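Local coordinates for putative type VI secretion protein (Escherichia coli, PDB 6SK0), which forms the trimeric spike at the tip of the type VI secretion system, which carries and inhibits a phospholipase effector and probably punctures the target membrane, at the interface of chains A and B. Residues are numbered along the deposited sequence; one frame, centred on the assembly and turned at random. Chains: chain A/B, Putative type VI secretion protein.

Contact 1: the interface of chains A and B. Residues chain A 644-645, 651, 653; chain B 653-655, 659.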
# COMPACT_ATOMS: atom_id res chain seq x y z
N ILE A 644 -3.31 2.77 -5.27
CA ILE A 644 -2.52 1.64 -5.72
C ILE A 644 -3.53 0.57 -6.10
O ILE A 644 -4.26 0.07 -5.23
CB ILE A 644 -1.55 1.15 -4.64
CG1 ILE A 644 -0.46 2.20 -4.42
CG2 ILE A 644 -0.94 -0.17 -5.02
CD1 ILE A 644 -0.72 3.10 -3.29
N ALA A 645 -3.60 0.23 -7.37
CA ALA A 645 -4.66 -0.63 -7.84
C ALA A 645 -4.16 -1.62 -8.88
O ALA A 645 -3.51 -1.24 -9.85
CB ALA A 645 -5.82 0.19 -8.42
N VAL A 651 -2.51 -7.01 -5.24
CA VAL A 651 -1.59 -6.04 -4.70
C VAL A 651 -0.85 -6.71 -3.55
O VAL A 651 -1.48 -7.16 -2.58
CB VAL A 651 -2.31 -4.76 -4.24
CG1 VAL A 651 -1.36 -3.84 -3.52
CG2 VAL A 651 -2.96 -4.07 -5.42
N ILE A 653 2.04 -6.31 -0.66
CA ILE A 653 2.87 -5.45 0.17
C ILE A 653 3.74 -6.35 1.03
O ILE A 653 3.22 -7.16 1.81
CB ILE A 653 2.04 -4.49 1.02
CG1 ILE A 653 1.18 -3.62 0.12
CG2 ILE A 653 2.93 -3.66 1.91
CD1 ILE A 653 0.15 -2.84 0.85
N ILE B 653 -6.28 1.26 -1.84
CA ILE B 653 -5.66 0.09 -2.43
C ILE B 653 -6.78 -0.79 -2.97
O ILE B 653 -7.65 -1.22 -2.21
CB ILE B 653 -4.78 -0.66 -1.43
CG1 ILE B 653 -3.68 0.26 -0.91
CG2 ILE B 653 -4.21 -1.91 -2.06
CD1 ILE B 653 -2.94 -0.29 0.24
N MET B 654 -6.77 -1.01 -4.27
CA MET B 654 -7.77 -1.83 -4.94
C MET B 654 -7.07 -2.99 -5.63
O MET B 654 -6.03 -2.81 -6.26
CB MET B 654 -8.58 -1.03 -5.95
CG MET B 654 -9.46 0.03 -5.35
SD MET B 654 -8.57 1.51 -4.85
CE MET B 654 -9.82 2.76 -5.14
N SER B 655 -7.66 -4.17 -5.52
CA SER B 655 -7.15 -5.33 -6.23
C SER B 655 -8.34 -6.09 -6.77
O SER B 655 -9.30 -6.35 -6.04
CB SER B 655 -6.30 -6.21 -5.31
OG SER B 655 -7.06 -6.69 -4.21
N THR B 659 -5.51 -8.66 -1.91
CA THR B 659 -4.55 -7.70 -1.38
C THR B 659 -3.82 -8.41 -0.26
O THR B 659 -4.40 -8.68 0.79
CB THR B 659 -5.24 -6.43 -0.86
OG1 THR B 659 -5.85 -5.74 -1.95
CG2 THR B 659 -4.23 -5.52 -0.18
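B:Ile653 packs against A:Val651 and A:Ile644, on two strands of chain A, and gives up the most surface here, 48 Å². Its CG2 branch meets the CG1 methyl of A:Val651 at 3.7 Å, the two side chains crossing obliquely. With chi1 at -59°, that same CG2 lies anti to the backbone N while CG1 extends beside the N and carries CD1 inward. There CD1 meets CD1 of A:Ile653 tip to tip at 4.1 Å, an apolar contact in the core of the intertwined trimeric beta-helix of the VgrG spike. A:Val651, next in buried area, splits its work: while CG1 packs on the isoleucine, CG2 turns to the other side, 3.4 Å from the carbonyl O of B:Met654 and 4.0 Å from CB of B:Ser655. Strand 642-646 of chain A runs parallel to strand 651-655 of chain B, bridging A:Ile644 with B:Ile653 and A:Ala645 with B:Met654. The backbone N of B:Met654 donates to the carbonyl O of A:Ile644 at 2.9 Å, consistent with the register set by the bridges. A further parallel bridge pairs A:Val651 with B:Thr659, whose hydroxyl OG1 is hydrogen-bonded within chain B to OG of B:Ser655 at 2.7 Å.

Contact 2: the interface of chains A and B. Residues chain A 507-508, 510, 513-514; chain B 500, 502, 519.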
# COMPACT_ATOMS: atom_id res chain seq x y z
N GLU A 507 28.07 23.63 -21.97
CA GLU A 507 29.01 24.36 -21.14
C GLU A 507 30.26 23.52 -20.97
O GLU A 507 30.20 22.40 -20.46
CB GLU A 507 28.38 24.69 -19.79
CG GLU A 507 29.37 25.17 -18.75
CD GLU A 507 29.98 26.50 -19.10
OE1 GLU A 507 29.33 27.54 -18.90
OE2 GLU A 507 31.13 26.51 -19.59
N ASP A 508 31.40 24.07 -21.37
CA ASP A 508 32.66 23.34 -21.39
C ASP A 508 33.52 23.55 -20.17
O ASP A 508 34.56 22.89 -20.05
CB ASP A 508 33.48 23.73 -22.62
CG ASP A 508 32.98 23.08 -23.87
OD1 ASP A 508 33.82 22.46 -24.55
OD2 ASP A 508 31.77 23.16 -24.15
N ARG A 510 35.56 23.12 -17.25
CA ARG A 510 35.96 21.84 -16.69
C ARG A 510 35.48 21.71 -15.26
O ARG A 510 35.56 22.65 -14.47
CB ARG A 510 37.48 21.68 -16.76
CG ARG A 510 38.04 21.79 -18.16
CD ARG A 510 37.25 20.95 -19.14
NE ARG A 510 37.99 20.75 -20.38
CZ ARG A 510 37.96 21.58 -21.42
NH1 ARG A 510 38.68 21.31 -22.50
NH2 ARG A 510 37.22 22.68 -21.38
N GLU A 513 30.72 21.05 -16.39
CA GLU A 513 30.13 20.88 -17.70
C GLU A 513 28.63 20.65 -17.59
O GLU A 513 28.15 20.04 -16.65
CB GLU A 513 30.79 19.71 -18.43
CG GLU A 513 32.30 19.73 -18.40
CD GLU A 513 32.88 19.07 -17.15
OE1 GLU A 513 32.12 18.84 -16.19
OE2 GLU A 513 34.09 18.79 -17.13
N HIS A 514 27.89 21.17 -18.56
CA HIS A 514 26.48 20.87 -18.62
C HIS A 514 25.99 20.99 -20.05
O HIS A 514 26.61 21.64 -20.89
CB HIS A 514 25.65 21.75 -17.68
CG HIS A 514 25.57 23.19 -18.08
ND1 HIS A 514 24.94 23.62 -19.22
CD2 HIS A 514 26.02 24.31 -17.46
CE1 HIS A 514 25.02 24.93 -19.30
NE2 HIS A 514 25.67 25.38 -18.24
N ALA B 500 35.43 19.64 -23.87
CA ALA B 500 35.13 19.07 -22.57
C ALA B 500 34.36 17.76 -22.66
O ALA B 500 33.93 17.24 -21.63
CB ALA B 500 34.33 20.06 -21.73
N ASN B 502 31.42 17.30 -23.91
CA ASN B 502 29.98 17.42 -24.15
C ASN B 502 29.72 17.00 -25.58
O ASN B 502 30.28 17.58 -26.51
CB ASN B 502 29.50 18.85 -23.93
CG ASN B 502 29.63 19.28 -22.50
OD1 ASN B 502 29.93 20.44 -22.23
ND2 ASN B 502 29.39 18.37 -21.58
N THR B 519 27.16 14.54 -21.11
CA THR B 519 28.12 15.40 -20.46
C THR B 519 28.94 14.56 -19.49
O THR B 519 28.47 13.55 -18.96
CB THR B 519 27.44 16.57 -19.73
OG1 THR B 519 28.43 17.40 -19.13
CG2 THR B 519 26.49 16.08 -18.66
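The methyl of B:Ala500 packs against A:Asp508, A:Glu513 and A:Arg510 as the apolar centre of this contact in the spike, and its residue has 48 Å² covered by chain A. CB sits 3.7 Å from CA of A:Asp508, with CG of A:Glu513 coming in at 3.9 Å. The guanidinium of A:Arg510 lays one face over the same methyl, which is offset toward the rim of the group. That plane is steadied from within chain A: NH2 of A:Arg510 donates to the backbone O of A:Asp508 at 3.0 Å, approaching from above the carbonyl plane. The aspartate carboxylate turns back toward the alanine, where OD1 accepts a weak hydrogen bond from the backbone N of B:Ala500. Farther out, the B:Asn502 amide stands almost perpendicular to this carboxylate, at 88°. As modelled, ND2 donates to OG1 of B:Thr519 at 2.8 Å, a bent bond. The threonine's chi1 of -179° swings OG1 anti to its own N, toward chain A, 3.4 Å from CB of A:Glu513. The amide's orientation is doubtful, since a flip would make a hydrogen bond of the clash at its other end, where OD1 of B:Asn502 lies 2.7 Å from the backbone O of A:Glu507.

Contact 3: the interface of chains A and B. Residues chain A 546, 552, 554, 562; chain B 554, 562.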
# COMPACT_ATOMS: atom_id res chain seq x y z
N LEU A 546 14.54 16.89 -16.21
CA LEU A 546 13.52 17.05 -17.23
C LEU A 546 12.38 17.83 -16.59
O LEU A 546 11.74 17.34 -15.65
CB LEU A 546 13.05 15.70 -17.76
CG LEU A 546 12.10 15.78 -18.95
CD1 LEU A 546 12.79 16.46 -20.12
CD2 LEU A 546 11.63 14.39 -19.32
N ILE A 552 4.49 16.03 -18.22
CA ILE A 552 5.60 15.16 -18.55
C ILE A 552 5.04 13.78 -18.84
O ILE A 552 4.27 13.24 -18.05
CB ILE A 552 6.65 15.10 -17.43
CG1 ILE A 552 7.51 16.35 -17.48
CG2 ILE A 552 7.51 13.85 -17.58
CD1 ILE A 552 8.71 16.31 -16.64
N ILE A 554 6.40 9.97 -19.82
CA ILE A 554 7.49 9.02 -19.97
C ILE A 554 6.85 7.70 -20.37
O ILE A 554 6.14 7.08 -19.58
CB ILE A 554 8.31 8.89 -18.69
CG1 ILE A 554 9.00 10.23 -18.39
CG2 ILE A 554 9.33 7.79 -18.81
CD1 ILE A 554 9.47 10.36 -17.01
N ILE A 562 12.89 2.76 -13.34
CA ILE A 562 13.27 3.98 -12.64
C ILE A 562 14.05 3.57 -11.41
O ILE A 562 13.53 2.86 -10.54
CB ILE A 562 12.07 4.85 -12.28
CG1 ILE A 562 11.32 5.25 -13.55
CG2 ILE A 562 12.51 6.07 -11.49
CD1 ILE A 562 10.05 5.98 -13.30
N ILE B 554 12.51 14.94 -12.40
CA ILE B 554 11.50 14.95 -13.43
C ILE B 554 10.34 15.76 -12.88
O ILE B 554 9.66 15.34 -11.94
CB ILE B 554 11.07 13.54 -13.84
CG1 ILE B 554 12.26 12.81 -14.46
CG2 ILE B 554 9.91 13.58 -14.79
CD1 ILE B 554 12.11 11.35 -14.51
N ILE B 562 3.69 8.40 -16.34
CA ILE B 562 4.73 7.41 -16.57
C ILE B 562 4.03 6.11 -16.93
O ILE B 562 3.24 5.58 -16.14
CB ILE B 562 5.64 7.24 -15.35
CG1 ILE B 562 6.32 8.57 -15.03
CG2 ILE B 562 6.65 6.14 -15.60
CD1 ILE B 562 7.13 8.54 -13.78
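Two like pairs of isoleucines meet end-on across the chains: A:Ile554 with B:Ile554 and A:Ile562 with B:Ile562. In the first, the side chains reach toward each other tip to tip, their CD1 methyls 3.8 Å apart. The second repeats the arrangement, CD1 to CD1 at 3.9 Å. In each of the four, CG1 is anti to the carbonyl carbon (chi1 -60° to -64°) and the chain is extended beyond it, which carries the delta methyl far enough to touch its counterpart. A different approach brings A:Ile552 to B:Ile554: these side chains run at a slant to one another, and CD1 of A:Ile552 presses on the CG2 branch of B:Ile554 at 3.5 Å. B:Ile554 is therefore held at both branches, CD1 by one isoleucine and CG2 by another, and it hides 41 Å² against chain A. Parallel strand pairing sets up these meetings, bridging A:Leu546 with B:Ile554 and A:Ile554 with B:Ile562. The result is an apolar core between the strands of the interwoven trimeric beta-helix. Besides its end-on contact, B:Ile562 lies alongside A:Ile554, with CG1 of B:Ile562 4.1 Å from CD1 of A:Ile554.

The three contacts are spaced along the spike: contact 2 and contact 3 are about 24 Å apart between the centres of their C-alpha atoms, contact 3 and contact 1 about 23 Å, and contact 2 and contact 1 about 45 Å. They share no residues. In sequence, helices 578-600 and 608-618 intervene between the strands of contacts 3 and 1. Contacts 1 and 3 both pair parallel strands of neighbouring chains round inward-pointing isoleucines, whereas contact 2 joins loop residues and strand ends round an alanine methyl with a polar rim. Repeated in each copy of the trimer, such contacts should tie the three chains into one intertwined shaft.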